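Local coordinates for protein putative thioesterase (Novosphingobium aromaticivorans, PDB 3CJY) that is a putative thioesterase of the double hot-dog acyl-CoA thioesterase type, probably hydrolysing acyl-CoA thioesters, and binds calcium, at residues R152-P157 against W219-M224; M183-L188 against N207-T212. All coordinates share one frame; numbering follows the deposited sequence. Where two conformers were deposited one is given.

Contact 1 (R152-P157 against W219-M224); sequences REAGGP and WCLCDM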
loop_
_atom_site.group_PDB
_atom_site.type_symbol
_atom_site.label_atom_id
_atom_site.label_comp_id
_atom_site.label_asym_id
_atom_site.label_seq_id
_atom_site.Cartn_x
_atom_site.Cartn_y
_atom_site.Cartn_z
ATOM N N ARG A 152 16.777 -0.755 18.946
ATOM C CA ARG A 152 17.946 0.086 18.943
ATOM C C ARG A 152 17.853 1.166 17.863
ATOM O O ARG A 152 17.201 0.999 16.826
ATOM C CB ARG A 152 19.179 -0.751 18.740
ATOM C CG ARG A 152 19.362 -1.755 19.878
ATOM C CD ARG A 152 20.618 -2.577 19.694
ATOM N NE ARG A 152 20.727 -3.603 20.746
ATOM C CZ ARG A 152 21.665 -4.532 20.754
ATOM N NH1 ARG A 152 22.608 -4.538 19.836
ATOM N NH2 ARG A 152 21.667 -5.455 21.693
ATOM N N GLU A 153 18.524 2.280 18.128
ATOM C CA GLU A 153 18.519 3.426 17.189
ATOM C C GLU A 153 19.533 3.212 16.080
ATOM O O GLU A 153 20.731 3.154 16.351
ATOM C CB GLU A 153 18.908 4.715 17.898
ATOM C CG GLU A 153 18.044 5.130 19.040
ATOM C CD GLU A 153 16.670 5.660 18.627
ATOM O OE1 GLU A 153 16.460 5.881 17.408
ATOM O OE2 GLU A 153 15.811 5.883 19.535
ATOM N N ALA A 154 19.078 3.155 14.824
ATOM C CA ALA A 154 19.997 2.924 13.709
ATOM C C ALA A 154 20.240 4.176 12.859
ATOM O O ALA A 154 21.012 4.132 11.909
ATOM C CB ALA A 154 19.452 1.798 12.803
ATOM N N GLY A 155 19.596 5.283 13.205
ATOM C CA GLY A 155 19.604 6.455 12.332
ATOM C C GLY A 155 20.800 7.388 12.382
ATOM O O GLY A 155 21.040 8.202 11.449
ATOM N N GLY A 156 21.565 7.281 13.459
ATOM C CA GLY A 156 22.735 8.132 13.608
ATOM C C GLY A 156 22.333 9.558 13.939
ATOM O O GLY A 156 21.139 9.891 14.003
ATOM N N PRO A 157 23.341 10.425 14.100
ATOM C CA PRO A 157 23.184 11.804 14.531
ATOM C C PRO A 157 22.433 12.665 13.521
ATOM O O PRO A 157 21.695 13.572 13.910
ATOM C CB PRO A 157 24.641 12.291 14.694
ATOM C CG PRO A 157 25.531 11.169 14.196
ATOM C CD PRO A 157 24.654 10.203 13.474
ATOM N N TRP A 219 17.972 -9.719 13.830
ATOM C CA TRP A 219 17.714 -8.295 13.725
ATOM C C TRP A 219 17.086 -7.932 12.396
ATOM O O TRP A 219 17.401 -8.502 11.350
ATOM C CB TRP A 219 18.996 -7.497 13.870
ATOM C CG TRP A 219 19.568 -7.527 15.235
ATOM C CD1 TRP A 219 20.615 -8.259 15.674
ATOM C CD2 TRP A 219 19.096 -6.774 16.359
ATOM N NE1 TRP A 219 20.841 -8.017 17.031
ATOM C CE2 TRP A 219 19.908 -7.111 17.463
ATOM C CE3 TRP A 219 18.055 -5.847 16.541
ATOM C CZ2 TRP A 219 19.739 -6.518 18.719
ATOM C CZ3 TRP A 219 17.855 -5.301 17.783
ATOM C CH2 TRP A 219 18.700 -5.629 18.863
ATOM N N CYS A 220 16.170 -6.991 12.488
ATOM C CA CYS A 220 15.504 -6.444 11.307
ATOM C C CYS A 220 15.723 -4.923 11.296
ATOM O O CYS A 220 15.502 -4.261 12.332
ATOM C CB CYS A 220 14.031 -6.800 11.374
ATOM S SG CYS A 220 13.038 -6.022 10.053
ATOM N N LEU A 221 16.220 -4.384 10.180
ATOM C CA LEU A 221 16.309 -2.936 10.027
ATOM C C LEU A 221 14.926 -2.470 9.554
ATOM O O LEU A 221 14.486 -2.804 8.444
ATOM C CB LEU A 221 17.377 -2.530 9.029
ATOM C CG LEU A 221 17.520 -1.023 8.915
ATOM C CD1 LEU A 221 17.871 -0.351 10.251
ATOM C CD2 LEU A 221 18.543 -0.710 7.825
ATOM N N CYS A 222 14.311 -1.644 10.408
ATOM C CA CYS A 222 12.979 -1.061 10.208
ATOM C C CYS A 222 13.256 0.378 9.741
ATOM O O CYS A 222 13.554 1.288 10.517
ATOM C CB CYS A 222 12.162 -1.139 11.494
ATOM S SG CYS A 222 10.572 -0.316 11.377
ATOM N N ASP A 223 13.184 0.536 8.426
ATOM C CA ASP A 223 13.614 1.751 7.728
ATOM C C ASP A 223 12.417 2.529 7.192
ATOM O O ASP A 223 11.874 2.184 6.155
ATOM C CB ASP A 223 14.526 1.201 6.591
ATOM C CG ASP A 223 15.180 2.263 5.738
ATOM O OD1 ASP A 223 15.170 3.438 6.109
ATOM O OD2 ASP A 223 15.715 1.858 4.672
HETATM N N MSE A 224 12.060 3.583 7.922
HETATM C CA MSE A 224 10.829 4.349 7.769
HETATM C C MSE A 224 10.965 5.772 7.350
HETATM O O MSE A 224 11.942 6.474 7.665
HETATM C CB MSE A 224 10.070 4.349 9.131
HETATM C CG MSE A 224 9.731 2.973 9.653
HETATM SE SE MSE A 224 8.830 2.834 11.316
HETATM C CE MSE A 224 10.341 3.259 12.421
#
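The guanidinium of R152 is laid on the far corner of the W219 indole. The tryptophan's CZ2 sits over the centre of one guanidinium face, 3.4 Å from R152 CZ, and its CH2 is 3.4 Å from R152 NE. The two planes are inclined at 50°, so this is an oblique meeting and not a flat stack. R152 gets there with CG beside its backbone N (chi1 -62°) and a chain extended as far as NE; R152 CD also lies 3.7 Å from W219 CH2. Arginine suits the place because its flat middle accepts an aromatic carbon while its nitrogens remain available to acids: salt bridges to E150 and D128, with the carbonyl of P127 as a further acceptor, hold the group in position. P127 also touches W219. Both segments belong to the C-terminal hot-dog half of the chain, where strands 149-153 and 220-230 each pair antiparallel with strand 163-170. The second point of close packing is smaller and wholly apolar: the methyl of A154 meets L221 CD1 at 3.7 Å, where the small alanine, also against W167, leaves room for the leucine branch. L221 lies against W241 on its other partner strand, 233-241, and a bound glycerol, probably from the crystallisation liquor, is about 4 Å from its side chain. Past A154 the chain leaves the neighbouring strand for solvent. There G156, at a phi of 73° that favours glycine, would have any CB driven into the ring of exposed P157.

Contact 2 (M183-L188 against N207-T212); sequences MFADFL and NSLRIT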
loop_
_atom_site.group_PDB
_atom_site.type_symbol
_atom_site.label_atom_id
_atom_site.label_comp_id
_atom_site.label_asym_id
_atom_site.label_seq_id
_atom_site.Cartn_x
_atom_site.Cartn_y
_atom_site.Cartn_z
HETATM N N MSE A 183 4.248 -7.212 11.761
HETATM C CA MSE A 183 4.267 -6.519 13.047
HETATM C C MSE A 183 5.281 -5.354 12.990
HETATM O O MSE A 183 4.998 -4.244 13.418
HETATM C CB MSE A 183 4.507 -7.523 14.178
HETATM C CG MSE A 183 3.178 -8.185 14.524
HETATM SE SE MSE A 183 3.255 -9.574 15.905
HETATM C CE MSE A 183 3.919 -10.796 14.886
ATOM N N PHE A 184 6.478 -5.618 12.459
ATOM C CA PHE A 184 7.507 -4.595 12.394
ATOM C C PHE A 184 7.166 -3.440 11.446
ATOM O O PHE A 184 7.595 -2.288 11.637
ATOM C CB PHE A 184 8.863 -5.207 12.016
ATOM C CG PHE A 184 9.472 -6.077 13.097
ATOM C CD1 PHE A 184 9.095 -5.937 14.433
ATOM C CD2 PHE A 184 10.539 -6.913 12.800
ATOM C CE1 PHE A 184 9.775 -6.656 15.448
ATOM C CE2 PHE A 184 11.181 -7.667 13.805
ATOM C CZ PHE A 184 10.760 -7.540 15.121
ATOM N N ALA A 185 6.399 -3.759 10.395
ATOM C CA ALA A 185 5.919 -2.766 9.438
ATOM C C ALA A 185 5.031 -1.724 10.139
ATOM O O ALA A 185 4.979 -0.576 9.749
ATOM C CB ALA A 185 5.101 -3.433 8.256
ATOM N N ASP A 186 4.324 -2.156 11.188
ATOM C CA ASP A 186 3.422 -1.252 11.925
ATOM C C ASP A 186 4.098 -0.451 13.043
ATOM O O ASP A 186 3.444 0.013 13.987
ATOM C CB ASP A 186 2.207 -1.995 12.420
ATOM C CG ASP A 186 1.046 -1.054 12.818
ATOM O OD1 ASP A 186 0.794 -0.071 12.109
ATOM O OD2 ASP A 186 0.396 -1.310 13.857
ATOM N N PHE A 187 5.397 -0.230 12.891
ATOM C CA PHE A 187 6.123 0.702 13.733
ATOM C C PHE A 187 6.092 2.148 13.150
ATOM O O PHE A 187 6.617 3.088 13.725
ATOM C CB PHE A 187 7.560 0.237 13.948
ATOM C CG PHE A 187 7.733 -0.707 15.105
ATOM C CD1 PHE A 187 7.078 -1.931 15.129
ATOM C CD2 PHE A 187 8.595 -0.372 16.155
ATOM C CE1 PHE A 187 7.215 -2.796 16.176
ATOM C CE2 PHE A 187 8.769 -1.254 17.217
ATOM C CZ PHE A 187 8.081 -2.474 17.212
ATOM N N LEU A 188 5.374 2.330 12.048
ATOM C CA LEU A 188 5.299 3.664 11.427
ATOM C C LEU A 188 4.685 4.711 12.347
ATOM O O LEU A 188 5.033 5.862 12.228
ATOM C CB LEU A 188 4.614 3.655 10.052
ATOM C CG LEU A 188 5.537 3.307 8.903
ATOM C CD1 LEU A 188 4.776 2.951 7.647
ATOM C CD2 LEU A 188 6.528 4.466 8.653
ATOM N N ASN A 207 -3.125 -0.820 7.067
ATOM C CA ASN A 207 -1.800 -1.435 6.985
ATOM C C ASN A 207 -1.704 -2.114 5.598
ATOM O O ASN A 207 -2.643 -2.769 5.134
ATOM C CB ASN A 207 -1.531 -2.545 8.020
ATOM C CG ASN A 207 -0.893 -2.067 9.345
ATOM O OD1 ASN A 207 -0.368 -2.901 10.117
ATOM N ND2 ASN A 207 -0.955 -0.767 9.633
ATOM N N SER A 208 -0.554 -1.937 4.965
ATOM C CA SER A 208 -0.225 -2.604 3.698
ATOM C C SER A 208 1.128 -3.246 3.887
ATOM O O SER A 208 2.025 -2.649 4.483
ATOM C CB SER A 208 -0.160 -1.608 2.547
ATOM O OG SER A 208 0.132 -2.241 1.297
ATOM N N LEU A 209 1.266 -4.466 3.369
ATOM C CA LEU A 209 2.561 -5.238 3.430
ATOM C C LEU A 209 2.814 -5.967 2.102
ATOM O O LEU A 209 1.897 -6.609 1.554
ATOM C CB LEU A 209 2.550 -6.257 4.574
ATOM C CG LEU A 209 3.883 -6.877 4.952
ATOM C CD1 LEU A 209 4.787 -5.851 5.646
ATOM C CD2 LEU A 209 3.708 -8.147 5.799
ATOM N N ARG A 210 4.046 -5.851 1.604
ATOM C CA ARG A 210 4.462 -6.560 0.395
ATOM C C ARG A 210 5.708 -7.365 0.758
ATOM O O ARG A 210 6.754 -6.799 1.055
ATOM C CB ARG A 210 4.752 -5.564 -0.742
ATOM C CG ARG A 210 3.585 -4.698 -1.008
ATOM C CD ARG A 210 3.763 -3.731 -2.168
ATOM N NE ARG A 210 2.662 -2.808 -2.117
ATOM C CZ ARG A 210 1.435 -3.118 -2.514
ATOM N NH1 ARG A 210 1.223 -4.295 -3.107
ATOM N NH2 ARG A 210 0.446 -2.230 -2.379
ATOM N N ILE A 211 5.596 -8.691 0.701
ATOM C CA ILE A 211 6.697 -9.537 1.138
ATOM C C ILE A 211 7.474 -10.092 -0.032
ATOM O O ILE A 211 6.872 -10.666 -0.950
ATOM C CB ILE A 211 6.174 -10.728 1.959
ATOM C CG1 ILE A 211 5.420 -10.195 3.187
ATOM C CG2 ILE A 211 7.338 -11.691 2.349
ATOM C CD1 ILE A 211 4.722 -11.296 3.982
ATOM N N THR A 212 8.784 -9.879 -0.035
ATOM C CA THR A 212 9.651 -10.500 -1.042
ATOM C C THR A 212 10.276 -11.799 -0.508
ATOM O O THR A 212 10.420 -12.786 -1.225
ATOM C CB THR A 212 10.750 -9.534 -1.553
ATOM O OG1 THR A 212 10.119 -8.468 -2.264
ATOM C CG2 THR A 212 11.740 -10.219 -2.506
#
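N207 turns its amide across the carboxylate of D186, N207 OD1 lying 3.6 Å from D186 CB while N207 ND2 gives its hydrogen to D186 OD1 at 3.1 Å. The bond is fairly straight, 161° at the hydrogen. It leaves close to the plane of the amide but reaches the acceptor from above the carboxylate, 65° out of its plane. D186 CG stands opposite the backbone N (chi1 -163°), which places the carboxylate beside the amide of N207; D186 OD1 takes a second hydrogen bond from Q253, so two amides grip one buried oxygen. Asparagine suits its place by bringing an uncharged N-H donor to a buried acid. Here helix 178-185 and the turn that follows rest on strand 203-211, in a hot-dog fold where that strand pairs with strand 56-63 of the N-terminal half. An alanine in place of N207 removes the amide, and D186 would probably be left with one fewer donor and more freedom to turn. Two residues along the strand, L209 CD1 packs on the A185 methyl at 3.6 Å; a small residue lets helix and strand approach closely. R210 serves the subunit interface, forming a salt bridge with D206 of the second subunit.

The centres of the two contacts lie about 15 Å apart within the C-terminal hot-dog half. Along the chain, the segments of contact 2 fall between those of contact 1: 152-157, 183-188, 207-212, then 219-224. Strand 203-211 is linked to strand 220-230 through 247-256 and 233-241. Segment 183-188, running from helix 178-185 through a turn into helix 188-196, bridges the pair, since F184 touches C220, and F187 and L188 both touch M224, a selenomethionine whose SE is 3.3 Å from F187 O. Contact 2 thus joins helix to strand near the chain's centre and the second subunit, while contact 1 ties in strand 149-153 farther out; both are away from the calcium site.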